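Local coordinates for protein FAD-binding oxidoreductase (Gulosibacter chungangensis, PDB 7PBG) that oxidises 4-alkylphenols such as 4-ethylphenol, with dehydrogenation to 4-vinylphenol, using a covalently bound FAD cofactor, at residues A[19-24]-A[71-76]; A[77-82]-A[101-106]. All blocks are in the same frame, centred on the assembly; numbering follows the deposited sequence.

Contact 1: residues A[19-24]-A[71-76]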
ATOM      1  N   ILE A  19     -21.410 -32.353  -5.499  1.00 25.11           N
ATOM      2  CA  ILE A  19     -22.312 -32.021  -4.354  1.00 26.18           C
ATOM      3  C   ILE A  19     -22.231 -33.136  -3.302  1.00 25.36           C
ATOM      4  O   ILE A  19     -22.140 -32.826  -2.086  1.00 27.92           O
ATOM      5  CB  ILE A  19     -23.769 -31.761  -4.814  1.00 27.17           C
ATOM      6  CG1 ILE A  19     -23.891 -30.499  -5.671  1.00 25.30           C
ATOM      7  CG2 ILE A  19     -24.731 -31.724  -3.631  1.00 27.67           C
ATOM      8  CD1 ILE A  19     -23.647 -29.173  -4.928  1.00 26.52           C
ATOM      9  N   SER A  20     -22.238 -34.396  -3.723  1.00 26.01           N
ATOM     10  CA  SER A  20     -22.107 -35.547  -2.800  1.00 26.16           C
ATOM     11  C   SER A  20     -20.746 -35.489  -2.062  1.00 24.76           C
ATOM     12  O   SER A  20     -20.727 -35.742  -0.820  1.00 28.52           O
ATOM     13  CB  SER A  20     -22.326 -36.838  -3.557  1.00 29.06           C
ATOM     14  OG  SER A  20     -21.924 -37.921  -2.756  1.00 35.89           O
ATOM     15  N   GLU A  21     -19.660 -35.074  -2.727  1.00 24.76           N
ATOM     16  CA  GLU A  21     -18.309 -34.956  -2.097  1.00 25.17           C
ATOM     17  C   GLU A  21     -18.284 -33.753  -1.132  1.00 24.78           C
ATOM     18  O   GLU A  21     -17.802 -33.912   0.000  1.00 25.84           O
ATOM     19  CB  GLU A  21     -17.220 -34.844  -3.164  1.00 28.01           C
ATOM     20  CG  GLU A  21     -17.011 -36.149  -3.942  1.00 32.81           C
ATOM     21  CD  GLU A  21     -15.644 -36.299  -4.590  1.00 35.58           C
ATOM     22  OE1 GLU A  21     -14.628 -35.917  -3.954  1.00 36.46           O
ATOM     23  OE2 GLU A  21     -15.593 -36.861  -5.698  1.00 34.80           O
ATOM     24  N   PHE A  22     -18.809 -32.589  -1.530  1.00 25.76           N
ATOM     25  CA  PHE A  22     -18.946 -31.423  -0.613  1.00 22.30           C
ATOM     26  C   PHE A  22     -19.741 -31.852   0.619  1.00 25.42           C
ATOM     27  O   PHE A  22     -19.313 -31.604   1.772  1.00 26.93           O
ATOM     28  CB  PHE A  22     -19.660 -30.275  -1.312  1.00 24.75           C
ATOM     29  CG  PHE A  22     -18.944 -29.665  -2.486  1.00 22.73           C
ATOM     30  CD1 PHE A  22     -17.593 -29.416  -2.461  1.00 22.78           C
ATOM     31  CD2 PHE A  22     -19.656 -29.238  -3.592  1.00 23.74           C
ATOM     32  CE1 PHE A  22     -16.970 -28.786  -3.534  1.00 21.52           C
ATOM     33  CE2 PHE A  22     -19.038 -28.616  -4.655  1.00 23.30           C
ATOM     34  CZ  PHE A  22     -17.690 -28.401  -4.620  1.00 25.43           C
ATOM     35  N   SER A  23     -20.893 -32.495   0.418  1.00 24.54           N
ATOM     36  CA  SER A  23     -21.759 -32.945   1.549  1.00 27.57           C
ATOM     37  C   SER A  23     -20.969 -33.885   2.472  1.00 27.94           C
ATOM     38  O   SER A  23     -21.022 -33.687   3.707  1.00 30.58           O
ATOM     39  CB  SER A  23     -23.022 -33.600   1.047  1.00 29.76           C
ATOM     40  OG  SER A  23     -23.702 -32.717   0.177  1.00 31.37           O
ATOM     41  N   GLU A  24     -20.297 -34.903   1.916  1.00 28.72           N
ATOM     42  CA  GLU A  24     -19.592 -35.938   2.716  1.00 30.36           C
ATOM     43  C   GLU A  24     -18.509 -35.251   3.562  1.00 31.42           C
ATOM     44  O   GLU A  24     -18.396 -35.606   4.753  1.00 33.43           O
ATOM     45  CB  GLU A  24     -19.006 -37.065   1.856  1.00 31.69           C
ATOM     46  N   VAL A  71     -12.199 -26.422  -2.296  1.00 22.29           N
ATOM     47  CA  VAL A  71     -11.404 -25.977  -3.475  1.00 21.50           C
ATOM     48  C   VAL A  71     -10.828 -27.204  -4.208  1.00 22.74           C
ATOM     49  O   VAL A  71     -10.796 -27.200  -5.461  1.00 22.70           O
ATOM     50  CB  VAL A  71     -10.311 -25.009  -3.012  1.00 23.92           C
ATOM     51  CG1 VAL A  71      -9.313 -24.781  -4.141  1.00 26.70           C
ATOM     52  CG2 VAL A  71     -10.925 -23.687  -2.577  1.00 22.52           C
ATOM     53  N   ARG A  72     -10.345 -28.194  -3.460  1.00 23.72           N
ATOM     54  CA  ARG A  72      -9.742 -29.410  -4.059  1.00 24.63           C
ATOM     55  C   ARG A  72     -10.814 -30.122  -4.871  1.00 24.19           C
ATOM     56  O   ARG A  72     -10.529 -30.506  -6.020  1.00 24.31           O
ATOM     57  CB  ARG A  72      -9.146 -30.316  -2.993  1.00 26.92           C
ATOM     58  CG  ARG A  72      -7.885 -29.733  -2.377  1.00 29.96           C
ATOM     59  CD  ARG A  72      -7.480 -30.525  -1.156  1.00 32.79           C
ATOM     60  NE  ARG A  72      -6.395 -29.850  -0.465  1.00 37.07           N
ATOM     61  CZ  ARG A  72      -6.250 -29.791   0.852  1.00 35.05           C
ATOM     62  NH1 ARG A  72      -7.152 -30.313   1.665  1.00 35.25           N
ATOM     63  NH2 ARG A  72      -5.215 -29.148   1.350  1.00 42.31           N
ATOM     64  N   ILE A  73     -11.984 -30.320  -4.268  1.00 22.17           N
ATOM     65  CA  ILE A  73     -13.131 -30.970  -4.960  1.00 22.06           C
ATOM     66  C   ILE A  73     -13.466 -30.149  -6.204  1.00 22.11           C
ATOM     67  O   ILE A  73     -13.743 -30.739  -7.265  1.00 23.53           O
ATOM     68  CB  ILE A  73     -14.336 -31.163  -4.023  1.00 22.18           C
ATOM     69  CG1 ILE A  73     -14.008 -32.166  -2.921  1.00 24.73           C
ATOM     70  CG2 ILE A  73     -15.576 -31.572  -4.807  1.00 22.76           C
ATOM     71  CD1 ILE A  73     -14.916 -32.078  -1.720  1.00 26.26           C
ATOM     72  N   ALA A  74     -13.550 -28.828  -6.097  1.00 20.58           N
ATOM     73  CA  ALA A  74     -13.895 -27.965  -7.252  1.00 21.69           C
ATOM     74  C   ALA A  74     -12.913 -28.180  -8.402  1.00 22.80           C
ATOM     75  O   ALA A  74     -13.336 -28.255  -9.563  1.00 22.92           O
ATOM     76  CB  ALA A  74     -13.948 -26.508  -6.832  1.00 22.23           C
ATOM     77  N   ASN A  75     -11.627 -28.305  -8.089  1.00 24.15           N
ATOM     78  CA  ASN A  75     -10.581 -28.559  -9.112  1.00 23.29           C
ATOM     79  C   ASN A  75     -10.832 -29.926  -9.770  1.00 23.30           C
ATOM     80  O   ASN A  75     -10.733 -30.004 -10.977  1.00 24.47           O
ATOM     81  CB  ASN A  75      -9.177 -28.521  -8.492  1.00 23.39           C
ATOM     82  CG  ASN A  75      -8.609 -27.116  -8.439  1.00 25.49           C
ATOM     83  OD1 ASN A  75      -8.065 -26.603  -9.431  1.00 25.55           O
ATOM     84  ND2 ASN A  75      -8.729 -26.485  -7.284  1.00 24.64           N
ATOM     85  N   LYS A  76     -11.164 -30.943  -8.986  1.00 25.64           N
ATOM     86  CA  LYS A  76     -11.321 -32.320  -9.534  1.00 26.40           C
ATOM     87  C   LYS A  76     -12.474 -32.290 -10.553  1.00 28.43           C
ATOM     88  O   LYS A  76     -12.336 -32.877 -11.631  1.00 28.15           O
ATOM     89  CB  LYS A  76     -11.558 -33.324  -8.408  1.00 30.49           C
ATOM     90  CG  LYS A  76     -11.838 -34.752  -8.856  1.00 37.33           C
ATOM     91  CD  LYS A  76     -12.056 -35.681  -7.688  1.00 42.30           C
ATOM     92  CE  LYS A  76     -12.901 -36.886  -8.042  1.00 47.19           C
ATOM     93  NZ  LYS A  76     -13.337 -37.592  -6.817  1.00 46.24           N
TER
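Ile73 reaches from helix 64-77 to both Glu21 and Phe22 of helix 12-26. Its CB lies 3.6 Å from Phe22 CE1. At CB the chain forks: CG2 comes obliquely upon the Phe22 ring, 3.4 Å from CE1, while CG1 lies beside the backbone N of Ile73 (chi1 -66°), on the Glu21 side. Beyond it CD1 closes on the Glu21 backbone, 3.8 Å from the carbonyl carbon C, with Glu21 CB at 3.9 Å, and it also touches Phe22 CD1. Outside this apolar layer, the extended Lys76 meets the Glu21 side chain at about a right angle, and NZ takes the syn lone pair of Glu21 OE2 at 2.6 Å in a salt bridge. The same oxygen also makes a very short, probable hydrogen bond with Tyr77 OH. An alanine in place of Glu21 would probably leave Lys76 NZ without its charged mate, and perhaps Tyr77 OH without a partner too. The helices run nearly antiparallel, at 165°, with axes 10.1 Å apart. Phe22 also touches Val31 and Ile59, so this is an antiparallel helix pair laid over the small mixed sheet of the FAD-binding fold.

Contact 2: residues A[77-82]-A[101-106]. With FAD (flavin-adenine dinucleotide), chain C.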
ATOM      1  N   TYR A  77     -13.547 -31.550 -10.272  1.00 24.98           N
ATOM      2  CA  TYR A  77     -14.760 -31.569 -11.141  1.00 27.94           C
ATOM      3  C   TYR A  77     -14.778 -30.420 -12.140  1.00 28.17           C
ATOM      4  O   TYR A  77     -15.699 -30.411 -12.928  1.00 29.16           O
ATOM      5  CB  TYR A  77     -16.020 -31.537 -10.283  1.00 26.62           C
ATOM      6  CG  TYR A  77     -16.253 -32.849  -9.603  1.00 26.61           C
ATOM      7  CD1 TYR A  77     -16.831 -33.897 -10.300  1.00 32.62           C
ATOM      8  CD2 TYR A  77     -15.868 -33.074  -8.301  1.00 26.69           C
ATOM      9  CE1 TYR A  77     -16.995 -35.145  -9.722  1.00 30.92           C
ATOM     10  CE2 TYR A  77     -16.016 -34.317  -7.706  1.00 27.54           C
ATOM     11  CZ  TYR A  77     -16.611 -35.353  -8.411  1.00 31.48           C
ATOM     12  OH  TYR A  77     -16.786 -36.571  -7.804  1.00 31.94           O
ATOM     13  N   GLY A  78     -13.890 -29.429 -12.027  1.00 27.79           N
ATOM     14  CA  GLY A  78     -13.913 -28.253 -12.927  1.00 27.64           C
ATOM     15  C   GLY A  78     -15.118 -27.358 -12.676  1.00 25.49           C
ATOM     16  O   GLY A  78     -15.651 -26.791 -13.626  1.00 27.81           O
ATOM     17  N   ILE A  79     -15.531 -27.240 -11.415  1.00 24.71           N
ATOM     18  CA  ILE A  79     -16.700 -26.431 -10.999  1.00 23.73           C
ATOM     19  C   ILE A  79     -16.219 -25.083 -10.498  1.00 22.63           C
ATOM     20  O   ILE A  79     -15.407 -25.061  -9.574  1.00 23.07           O
ATOM     21  CB  ILE A  79     -17.537 -27.204  -9.970  1.00 26.78           C
ATOM     22  CG1 ILE A  79     -18.230 -28.400 -10.652  1.00 27.15           C
ATOM     23  CG2 ILE A  79     -18.498 -26.253  -9.287  1.00 25.34           C
ATOM     24  CD1 ILE A  79     -18.949 -29.304  -9.692  1.00 29.95           C
ATOM     25  N   PRO A  80     -16.658 -23.971 -11.134  1.00 24.21           N
ATOM     26  CA  PRO A  80     -16.310 -22.626 -10.675  1.00 22.30           C
ATOM     27  C   PRO A  80     -16.925 -22.291  -9.312  1.00 21.39           C
ATOM     28  O   PRO A  80     -18.037 -22.770  -8.961  1.00 21.45           O
ATOM     29  CB  PRO A  80     -16.790 -21.714 -11.797  1.00 24.93           C
ATOM     30  CG  PRO A  80     -17.919 -22.474 -12.438  1.00 24.29           C
ATOM     31  CD  PRO A  80     -17.535 -23.933 -12.323  1.00 24.77           C
ATOM     32  N   LEU A  81     -16.138 -21.537  -8.527  1.00 21.37           N
ATOM     33  CA  LEU A  81     -16.483 -21.123  -7.146  1.00 20.60           C
ATOM     34  C   LEU A  81     -16.510 -19.593  -7.118  1.00 20.59           C
ATOM     35  O   LEU A  81     -15.688 -18.944  -7.791  1.00 20.73           O
ATOM     36  CB  LEU A  81     -15.414 -21.617  -6.160  1.00 20.69           C
ATOM     37  CG  LEU A  81     -15.194 -23.121  -6.041  1.00 20.29           C
ATOM     38  CD1 LEU A  81     -14.105 -23.414  -5.021  1.00 22.20           C
ATOM     39  CD2 LEU A  81     -16.498 -23.828  -5.666  1.00 21.97           C
ATOM     40  N   HIS A  82     -17.372 -19.038  -6.292  1.00 18.52           N
ATOM     41  CA  HIS A  82     -17.344 -17.591  -5.939  1.00 18.22           C
ATOM     42  C   HIS A  82     -17.430 -17.554  -4.442  1.00 18.12           C
ATOM     43  O   HIS A  82     -18.464 -18.037  -3.870  1.00 17.49           O
ATOM     44  CB  HIS A  82     -18.451 -16.801  -6.643  1.00 20.92           C
ATOM     45  CG  HIS A  82     -18.542 -15.379  -6.192  1.00 20.38           C
ATOM     46  ND1 HIS A  82     -17.389 -14.582  -6.023  1.00 19.88           N
ATOM     47  CD2 HIS A  82     -19.615 -14.610  -5.907  1.00 21.35           C
ATOM     48  CE1 HIS A  82     -17.772 -13.378  -5.669  1.00 20.69           C
ATOM     49  NE2 HIS A  82     -19.154 -13.371  -5.558  1.00 19.96           N
ATOM     50  N   GLY A 101     -24.343 -20.813 -12.635  1.00 20.87           N
ATOM     51  CA  GLY A 101     -24.053 -22.189 -12.200  1.00 21.56           C
ATOM     52  C   GLY A 101     -22.844 -22.258 -11.280  1.00 22.37           C
ATOM     53  O   GLY A 101     -22.551 -23.350 -10.782  1.00 22.59           O
ATOM     54  N   THR A 102     -22.264 -21.099 -10.917  1.00 23.01           N
ATOM     55  CA  THR A 102     -21.122 -21.067  -9.979  1.00 22.27           C
ATOM     56  C   THR A 102     -21.629 -21.563  -8.636  1.00 22.85           C
ATOM     57  O   THR A 102     -22.760 -21.225  -8.286  1.00 25.03           O
ATOM     58  CB  THR A 102     -20.481 -19.691  -9.964  1.00 22.02           C
ATOM     59  OG1 THR A 102     -19.960 -19.492 -11.285  1.00 22.87           O
ATOM     60  CG2 THR A 102     -19.375 -19.544  -8.918  1.00 21.07           C
ATOM     61  N   VAL A 103     -20.814 -22.348  -7.942  1.00 20.43           N
ATOM     62  CA  VAL A 103     -21.097 -22.746  -6.542  1.00 20.51           C
ATOM     63  C   VAL A 103     -20.630 -21.582  -5.664  1.00 21.45           C
ATOM     64  O   VAL A 103     -19.444 -21.208  -5.774  1.00 20.52           O
ATOM     65  CB  VAL A 103     -20.411 -24.068  -6.198  1.00 21.52           C
ATOM     66  CG1 VAL A 103     -20.450 -24.353  -4.721  1.00 22.30           C
ATOM     67  CG2 VAL A 103     -21.012 -25.231  -6.991  1.00 20.96           C
ATOM     68  N   LEU A 104     -21.485 -21.077  -4.791  1.00 19.52           N
ATOM     69  CA  LEU A 104     -21.134 -19.915  -3.928  1.00 19.23           C
ATOM     70  C   LEU A 104     -20.600 -20.417  -2.590  1.00 21.85           C
ATOM     71  O   LEU A 104     -21.175 -21.424  -2.020  1.00 18.84           O
ATOM     72  CB  LEU A 104     -22.374 -19.065  -3.756  1.00 20.52           C
ATOM     73  CG  LEU A 104     -23.142 -18.764  -5.050  1.00 21.24           C
ATOM     74  CD1 LEU A 104     -24.275 -17.811  -4.751  1.00 25.39           C
ATOM     75  CD2 LEU A 104     -22.235 -18.168  -6.103  1.00 21.64           C
ATOM     76  N   LEU A 105     -19.530 -19.775  -2.101  1.00 18.84           N
ATOM     77  CA  LEU A 105     -19.012 -20.050  -0.744  1.00 21.39           C
ATOM     78  C   LEU A 105     -19.328 -18.816   0.093  1.00 20.94           C
ATOM     79  O   LEU A 105     -18.641 -17.848  -0.055  1.00 20.57           O
ATOM     80  CB  LEU A 105     -17.504 -20.318  -0.748  1.00 21.03           C
ATOM     81  CG  LEU A 105     -17.063 -21.708  -1.176  1.00 26.64           C
ATOM     82  CD1 LEU A 105     -17.721 -22.164  -2.464  1.00 30.95           C
ATOM     83  CD2 LEU A 105     -15.542 -21.801  -1.246  1.00 25.83           C
ATOM     84  N   HIS A 106     -20.314 -18.891   0.982  1.00 18.98           N
ATOM     85  CA  HIS A 106     -20.568 -17.801   1.945  1.00 19.39           C
ATOM     86  C   HIS A 106     -19.769 -18.094   3.221  1.00 20.93           C
ATOM     87  O   HIS A 106     -20.290 -18.744   4.127  1.00 19.90           O
ATOM     88  CB  HIS A 106     -22.060 -17.636   2.144  1.00 19.69           C
ATOM     89  CG  HIS A 106     -22.394 -16.551   3.093  1.00 19.06           C
ATOM     90  ND1 HIS A 106     -23.595 -16.479   3.701  1.00 21.23           N
ATOM     91  CD2 HIS A 106     -21.635 -15.568   3.593  1.00 19.15           C
ATOM     92  CE1 HIS A 106     -23.594 -15.448   4.537  1.00 21.82           C
ATOM     93  NE2 HIS A 106     -22.410 -14.866   4.475  1.00 21.16           N
TER
HETATM   94  PA  FAD C 601     -18.503  -9.145   0.144  1.00 17.83           P
HETATM   95  O1A FAD C 601     -19.719  -9.132  -0.725  1.00 19.12           O
HETATM   96  O2A FAD C 601     -18.361 -10.243   1.169  1.00 18.25           O
HETATM   97  O5B FAD C 601     -17.244  -9.197  -0.790  1.00 16.85           O
HETATM   98  C5B FAD C 601     -17.133  -8.381  -1.948  1.00 16.90           C
HETATM   99  C4B FAD C 601     -16.249  -9.103  -2.935  1.00 18.48           C
HETATM  100  O4B FAD C 601     -14.900  -9.249  -2.404  1.00 18.57           O
HETATM  101  C3B FAD C 601     -16.665 -10.541  -3.286  1.00 18.55           C
HETATM  102  O3B FAD C 601     -17.679 -10.558  -4.288  1.00 20.59           O
HETATM  103  C2B FAD C 601     -15.325 -11.186  -3.675  1.00 17.53           C
HETATM  104  O2B FAD C 601     -15.011 -10.840  -5.011  1.00 19.38           O
HETATM  105  C1B FAD C 601     -14.376 -10.539  -2.672  1.00 18.00           C
HETATM  106  N9A FAD C 601     -14.247 -11.244  -1.424  1.00 19.11           N
HETATM  107  C8A FAD C 601     -14.888 -10.941  -0.264  1.00 18.78           C
HETATM  108  N7A FAD C 601     -14.555 -11.742   0.705  1.00 19.27           N
HETATM  109  C5A FAD C 601     -13.699 -12.657   0.141  1.00 17.77           C
HETATM  110  C6A FAD C 601     -12.974 -13.723   0.683  1.00 18.35           C
HETATM  111  N6A FAD C 601     -13.092 -14.115   1.959  1.00 18.32           N
HETATM  112  N1A FAD C 601     -12.188 -14.425  -0.164  1.00 20.84           N
HETATM  113  C2A FAD C 601     -12.086 -14.014  -1.454  1.00 20.42           C
HETATM  114  N3A FAD C 601     -12.694 -13.004  -2.061  1.00 20.79           N
HETATM  115  C4A FAD C 601     -13.499 -12.358  -1.193  1.00 18.14           C
HETATM  116  N1  FAD C 601     -18.855   0.624  -0.338  1.00 17.95           N
HETATM  117  C2  FAD C 601     -17.812   1.222   0.210  1.00 15.61           C
HETATM  118  O2  FAD C 601     -16.663   0.715   0.135  1.00 16.24           O
HETATM  119  N3  FAD C 601     -17.949   2.344   0.942  1.00 17.11           N
HETATM  120  C4  FAD C 601     -19.145   2.986   1.090  1.00 19.16           C
HETATM  121  O4  FAD C 601     -19.224   3.980   1.837  1.00 23.78           O
HETATM  122  C4X FAD C 601     -20.258   2.424   0.493  1.00 20.22           C
HETATM  123  N5  FAD C 601     -21.398   3.048   0.622  1.00 21.11           N
HETATM  124  C5X FAD C 601     -22.489   2.459   0.029  1.00 19.81           C
HETATM  125  C6  FAD C 601     -23.729   3.096   0.174  1.00 20.38           C
HETATM  126  C7  FAD C 601     -24.891   2.550  -0.338  1.00 19.88           C
HETATM  127  C7M FAD C 601     -26.209   3.269  -0.139  1.00 20.17           C
HETATM  128  C8  FAD C 601     -24.812   1.312  -1.012  1.00 19.02           C
HETATM  129  C8M FAD C 601     -26.044   0.681  -1.585  1.00 21.45           C
HETATM  130  C9  FAD C 601     -23.592   0.694  -1.191  1.00 19.25           C
HETATM  131  C9A FAD C 601     -22.402   1.232  -0.666  1.00 17.27           C
HETATM  132  N10 FAD C 601     -21.165   0.604  -0.776  1.00 19.66           N
HETATM  133  C10 FAD C 601     -20.048   1.178  -0.185  1.00 18.36           C
HETATM  134  C1' FAD C 601     -21.012  -0.727  -1.419  1.00 17.57           C
HETATM  135  C2' FAD C 601     -21.178  -1.900  -0.440  1.00 19.28           C
HETATM  136  O2' FAD C 601     -22.316  -1.680   0.461  1.00 21.73           O
HETATM  137  C3' FAD C 601     -19.970  -2.165   0.481  1.00 18.67           C
HETATM  138  O3' FAD C 601     -18.771  -2.069  -0.249  1.00 18.55           O
HETATM  139  C4' FAD C 601     -19.983  -3.509   1.222  1.00 18.94           C
HETATM  140  O4' FAD C 601     -19.174  -3.426   2.406  1.00 22.16           O
HETATM  141  C5' FAD C 601     -19.492  -4.623   0.337  1.00 16.78           C
HETATM  142  O5' FAD C 601     -20.110  -5.875   0.663  1.00 19.89           O
HETATM  143  P   FAD C 601     -19.445  -6.888   1.702  1.00 19.61           P
HETATM  144  O1P FAD C 601     -20.513  -7.817   2.196  1.00 19.52           O
HETATM  145  O2P FAD C 601     -18.716  -6.049   2.703  1.00 19.17           O
HETATM  146  O3P FAD C 601     -18.377  -7.699   0.830  1.00 18.08           O
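Thr102 turns CG2 anti to its backbone N, with OG1 beside that N, and so lays the methyl over the chain at Leu81 and His82, CG2 lying 3.3 Å from His82 N. In His82 it is CG that stands anti to the backbone N (chi1 174°), and from there the ring goes on toward FAD. The Thr102 hydroxyl bonds to Leu99 O, and Pro80 CG rests against OG1. The backbones form a parallel beta pair in the four-stranded mixed sheet of the FAD-binding fold of the PCMH type: strand 103-106 beside strand 81-84, outermost of the four, whose Leu81 backbone is also hydrogen-bonded to Ile513 and Asn515. Three hydrogen bonds join the pair: Val103 N to Pro80 O, His82 N to Val103 O, and Leu105 N to His82 O, the last 2.7 Å long with an angle of 169° at the hydrogen. His82 thus uses both its N and its O on the neighbouring strand, the usual ladder of parallel strands. CA-H...O contacts from Leu81 to Val103 O and from Leu104 to His82 O add to it.

On the face of Leu81 and Val103 the contact is apolar. Ile79 CG2 meets Val103 CG2 at 3.6 Å, and Leu81 CD2 comes 3.8 Å from Leu105 CD1. Helix 64-77 covers this side through Val71 on Leu81 and Ile70 on Leu105, while Phe15 of helix 12-26 reaches Val103.

The other face carries His82 and Leu104, Leu104 CD2 lying 4.1 Å from His82 CB. Phe84 meets the imidazole ring with planes inclined at about 55°, and Asn515 also touches this side chain. His82 belongs to the FAD site: O3B of the adenosine ribose lies in the plane of the ring, at its edge, 3.1 Å from His82 CE1.

The contacts follow one another along the chain, with centres 10 Å apart: helix 64-77 carries the second half of contact 1 and runs straight into the first segment of contact 2. A Schellman motif makes the turn, with Gly78 at positive phi, Ile79 N bonded to Ala74 O and Gly78 N to Asn75 O. Strands 57-59 and 81-84 flank this helix in sequence as a beta-alpha-beta crossover, and strand 103-106, later in the chain, lies between them and parallel to both. Leu81 CD1 packs back on Ala74 CB at 3.6 Å, joining helix layer to sheet. The far face of strand 81-84 presents His82 to FAD, so the unit lies between the protein's periphery and its cofactor.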